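Local coordinates for V-type ATP synthase alpha chain (Nanoarchaeum equitans Kin4-M, PDB 5BN3), which belongs to the ATP synthase alpha/beta family as a V-type A subunit and contains a P-loop nucleotide-binding domain, here with ADP in its pocket, at residues N318-S323 against I376-P381; I246-G251 against E295-L300. All coordinates share one frame; numbering follows the deposited sequence.

From the N terminus, strand 244-250 comes first; after strand 280-285 the chain enters helix 293-309, which returns to pack on strand 244-250. Contact 2 thereby closes a loop with 43 residues between its segments. Strand 314-320 follows directly; 52 residues separate segment 318-323 from 376-381, where strand 370-379 pairs with the end of strand 314-320 in contact 1. The two loops lie in series, neither nested nor crossed. Both contacts belong to one mixed sheet, whose strands 244-250, 314-320 and 370-379 run parallel: strands 244-250 and 314-320 are neighbours, with Cys250 N probably bonded to Asp320 O, so contact 2 fixes a helix to one face and contact 1 extends the sheet in its plane.

Contact 1: N318-S323 against I376-P381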
# COMPACT_ATOMS: atom_id res chain seq x y z
N ASN A 318 5.75 -34.36 4.74
CA ASN A 318 6.08 -33.21 3.91
C ASN A 318 4.81 -32.65 3.28
O ASN A 318 4.08 -33.38 2.61
CB ASN A 318 7.07 -33.59 2.80
CG ASN A 318 8.35 -34.21 3.34
OD1 ASN A 318 8.46 -35.43 3.47
ND2 ASN A 318 9.33 -33.36 3.65
N ALA A 319 4.53 -31.37 3.51
CA ALA A 319 3.33 -30.75 2.95
C ALA A 319 3.69 -29.65 1.95
O ALA A 319 4.25 -28.62 2.32
CB ALA A 319 2.46 -30.19 4.07
N ASP A 320 3.34 -29.88 0.69
CA ASP A 320 3.70 -28.99 -0.42
C ASP A 320 2.46 -28.74 -1.27
O ASP A 320 2.07 -29.60 -2.06
CB ASP A 320 4.79 -29.67 -1.25
CG ASP A 320 5.25 -28.84 -2.43
OD1 ASP A 320 5.08 -27.60 -2.41
OD2 ASP A 320 5.80 -29.42 -3.40
N SER A 321 1.82 -27.58 -1.14
CA SER A 321 2.26 -26.49 -0.27
C SER A 321 1.12 -26.02 0.64
O SER A 321 -0.05 -26.06 0.25
CB SER A 321 2.76 -25.33 -1.13
OG SER A 321 2.61 -24.09 -0.45
N THR A 322 1.46 -25.56 1.84
CA THR A 322 0.46 -25.12 2.81
C THR A 322 -0.29 -23.86 2.40
O THR A 322 -1.40 -23.60 2.88
CB THR A 322 1.06 -24.93 4.22
OG1 THR A 322 2.06 -23.90 4.18
CG2 THR A 322 1.68 -26.22 4.71
N SER A 323 0.31 -23.07 1.53
CA SER A 323 -0.35 -21.87 1.00
C SER A 323 -1.62 -22.20 0.21
O SER A 323 -2.55 -21.40 0.17
CB SER A 323 0.62 -21.07 0.13
OG SER A 323 1.76 -20.69 0.86
N ILE A 376 7.27 -31.04 7.89
CA ILE A 376 7.90 -30.02 7.05
C ILE A 376 6.84 -29.38 6.16
O ILE A 376 6.24 -30.06 5.32
CB ILE A 376 9.01 -30.63 6.16
CG1 ILE A 376 9.95 -31.52 6.98
CG2 ILE A 376 9.79 -29.53 5.45
CD1 ILE A 376 10.68 -30.78 8.09
N GLY A 377 6.61 -28.08 6.34
CA GLY A 377 5.61 -27.38 5.56
C GLY A 377 6.19 -26.36 4.60
O GLY A 377 6.81 -25.38 5.01
N ALA A 378 6.00 -26.60 3.31
CA ALA A 378 6.41 -25.63 2.30
C ALA A 378 5.40 -24.48 2.25
O ALA A 378 4.20 -24.69 2.44
CB ALA A 378 6.53 -26.29 0.94
N VAL A 379 5.89 -23.27 2.00
CA VAL A 379 5.02 -22.10 1.90
C VAL A 379 5.32 -21.37 0.60
O VAL A 379 6.48 -21.25 0.21
CB VAL A 379 5.23 -21.14 3.09
CG1 VAL A 379 4.14 -20.06 3.10
CG2 VAL A 379 5.20 -21.89 4.40
N SER A 380 4.28 -20.87 -0.06
CA SER A 380 4.44 -20.21 -1.35
C SER A 380 4.00 -18.76 -1.31
O SER A 380 2.94 -18.41 -1.84
CB SER A 380 3.64 -20.95 -2.42
OG SER A 380 3.92 -22.34 -2.42
N PRO A 381 4.81 -17.89 -0.68
CA PRO A 381 4.45 -16.47 -0.53
C PRO A 381 4.32 -15.75 -1.87
O PRO A 381 5.19 -15.89 -2.73
CB PRO A 381 5.62 -15.89 0.26
CG PRO A 381 6.77 -16.79 -0.06
CD PRO A 381 6.17 -18.16 -0.18
O HOH W 1 1.47 -18.02 1.26
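Ala319 and Ala378 belong to neighbouring parallel strands of the P-loop nucleotide-binding domain, at the end near a bound magnesium ion and ADP. Ala319 N bonds to Ile376 O (2.8 Å), and Ala378 N returns the bond to Ala319 O. Beside this ladder the amide of Asn318 lies alongside Ile376, ND2 3.7 Å from its CB, while the same nitrogen is held by Asn233 of helix 229-239. Asp320 grazes Ala378 CB with OD1, but its OD2 bonds to Thr230 OG1 of the P-loop helix, a placement consistent with a Walker B aspartate. The peptide between Asp320 and Ser321 is cis, and helix 322-335 follows, with Ser321 as N-cap: its OG accepts from Ser323 N.

Past the ladder, serine and threonine hydroxyls join backbone N-H groups in holding the segments together. Ala378 O is gripped by both Thr322 N and Thr322 OG1 (each 2.9 Å), which reach it from opposite faces of the carbonyl plane. OG1 can do this because it sits between the backbone N and the carbonyl carbon (chi1 62°). Ser321 OG and Ser380 OG share a hydrogen bond of 2.9 Å. Ser323 OG stands anti to its carbonyl carbon (chi1 -59°). There it receives Ser380 N in a short, nearly straight bond of 2.7 Å. Val379 CG1 lies only 3.3 Å from Ser323 OG.

Contact 2: I246-G251 against E295-L300; sequences IYIGCG and EASIYL
Ile248 and Cys250 meet Ser297 and Ile298 with no aromatic ring between them; the two tyrosines nearby face other parts of the domain. The Tyr299 ring, on the side of the helix turned from the strand, has Glu295 O at its edge and in its plane, makes a cation-pi contact with Arg185, and bonds through its hydroxyl to Glu355. Tyr247 lies on the opposite face of the sheet, against Thr230, Asn233, Gln234 and Ala237 of helix 229-239.

The contact itself is made by two isoleucines, a cysteine and a serine, with no hydrogen bond across it. Ile248 applies two methyls to one backbone oxygen: CG2 and CD1 each come to 3.7 Å from Ser297 O. CG2 also approaches Ser297 OG, at 3.9 Å. That hydroxyl, placed between the backbone N and the carbonyl carbon (chi1 71°), bonds back to Arg294 O in its own helix, so its polar need is met there while it packs against apolar atoms of the strand.

Cys250 points its sulfur at the helix, SG anti to the backbone N (chi1 -178°), and SG touches both Ser297 OG at 4.0 Å and Ile298 CG1 at 4.1 Å. Although the CB of Ile298 leaves the helix to one side, its outer atoms come nearer the strand.

Strand and helix axes pass 8.5 Å apart and run nearly antiparallel (168°). This fits a beta-alpha-beta crossover of the P-loop fold, in which helix 293-309 links strands 280-285 and 314-320 by passing over strand 244-250 between them.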
# COMPACT_ATOMS: atom_id res chain seq x y z
N ILE A 246 5.49 -39.55 4.58
CA ILE A 246 4.22 -39.17 3.97
C ILE A 246 4.37 -37.87 3.20
O ILE A 246 4.66 -36.83 3.79
CB ILE A 246 3.12 -39.02 5.03
CG1 ILE A 246 2.90 -40.35 5.75
CG2 ILE A 246 1.82 -38.54 4.40
CD1 ILE A 246 2.17 -40.22 7.04
N TYR A 247 4.20 -37.94 1.89
CA TYR A 247 4.30 -36.75 1.05
C TYR A 247 2.91 -36.26 0.66
O TYR A 247 2.17 -36.97 -0.03
CB TYR A 247 5.13 -37.02 -0.21
CG TYR A 247 5.62 -35.76 -0.88
CD1 TYR A 247 4.82 -35.07 -1.77
CD2 TYR A 247 6.89 -35.26 -0.61
CE1 TYR A 247 5.26 -33.91 -2.38
CE2 TYR A 247 7.34 -34.11 -1.22
CZ TYR A 247 6.53 -33.44 -2.10
OH TYR A 247 6.98 -32.29 -2.71
N ILE A 248 2.55 -35.07 1.11
CA ILE A 248 1.27 -34.48 0.76
C ILE A 248 1.43 -33.44 -0.34
O ILE A 248 1.99 -32.36 -0.12
CB ILE A 248 0.60 -33.80 1.98
CG1 ILE A 248 0.63 -34.74 3.19
CG2 ILE A 248 -0.83 -33.41 1.64
CD1 ILE A 248 -0.02 -34.14 4.43
N GLY A 249 0.94 -33.77 -1.53
CA GLY A 249 0.87 -32.81 -2.62
C GLY A 249 -0.40 -32.01 -2.49
O GLY A 249 -1.45 -32.41 -2.99
N CYS A 250 -0.31 -30.87 -1.81
CA CYS A 250 -1.47 -30.03 -1.54
C CYS A 250 -1.56 -28.89 -2.55
O CYS A 250 -0.88 -27.88 -2.41
CB CYS A 250 -1.40 -29.48 -0.12
SG CYS A 250 -2.81 -28.46 0.38
N GLY A 251 -2.40 -29.08 -3.57
CA GLY A 251 -2.66 -28.04 -4.56
C GLY A 251 -1.51 -27.71 -5.49
O GLY A 251 -1.41 -26.59 -5.97
N GLU A 295 -7.84 -29.04 2.10
CA GLU A 295 -7.92 -29.07 3.56
C GLU A 295 -7.98 -30.51 4.04
O GLU A 295 -7.30 -30.88 5.00
CB GLU A 295 -9.15 -28.30 4.06
CG GLU A 295 -9.37 -28.44 5.56
CD GLU A 295 -10.28 -27.38 6.13
OE1 GLU A 295 -11.51 -27.45 5.90
OE2 GLU A 295 -9.77 -26.48 6.83
N ALA A 296 -8.77 -31.33 3.35
CA ALA A 296 -8.90 -32.73 3.70
C ALA A 296 -7.55 -33.45 3.62
O ALA A 296 -7.21 -34.23 4.50
CB ALA A 296 -9.91 -33.41 2.81
N SER A 297 -6.79 -33.16 2.57
CA SER A 297 -5.49 -33.82 2.37
C SER A 297 -4.50 -33.53 3.50
O SER A 297 -3.68 -34.39 3.84
CB SER A 297 -4.89 -33.39 1.03
OG SER A 297 -4.46 -32.05 1.07
N ILE A 298 -4.57 -32.33 4.06
CA ILE A 298 -3.69 -31.93 5.16
C ILE A 298 -4.01 -32.70 6.44
O ILE A 298 -3.11 -33.25 7.09
CB ILE A 298 -3.81 -30.41 5.43
CG1 ILE A 298 -3.16 -29.61 4.30
CG2 ILE A 298 -3.18 -30.05 6.76
CD1 ILE A 298 -1.65 -29.79 4.20
N TYR A 299 -5.28 -32.73 6.82
CA TYR A 299 -5.71 -33.46 8.01
C TYR A 299 -5.53 -34.97 7.83
O TYR A 299 -5.21 -35.68 8.78
CB TYR A 299 -7.16 -33.13 8.35
CG TYR A 299 -7.36 -31.73 8.88
CD1 TYR A 299 -7.46 -30.65 8.01
CD2 TYR A 299 -7.44 -31.48 10.24
CE1 TYR A 299 -7.63 -29.36 8.48
CE2 TYR A 299 -7.61 -30.19 10.72
CZ TYR A 299 -7.71 -29.14 9.84
OH TYR A 299 -7.88 -27.86 10.31
N LEU A 300 -5.74 -35.44 6.60
CA LEU A 300 -5.61 -36.85 6.28
C LEU A 300 -4.17 -37.33 6.48
O LEU A 300 -3.94 -38.36 7.13
CB LEU A 300 -6.00 -37.09 4.82
CG LEU A 300 -6.07 -38.55 4.38
CD1 LEU A 300 -7.48 -39.06 4.60
CD2 LEU A 300 -5.64 -38.74 2.94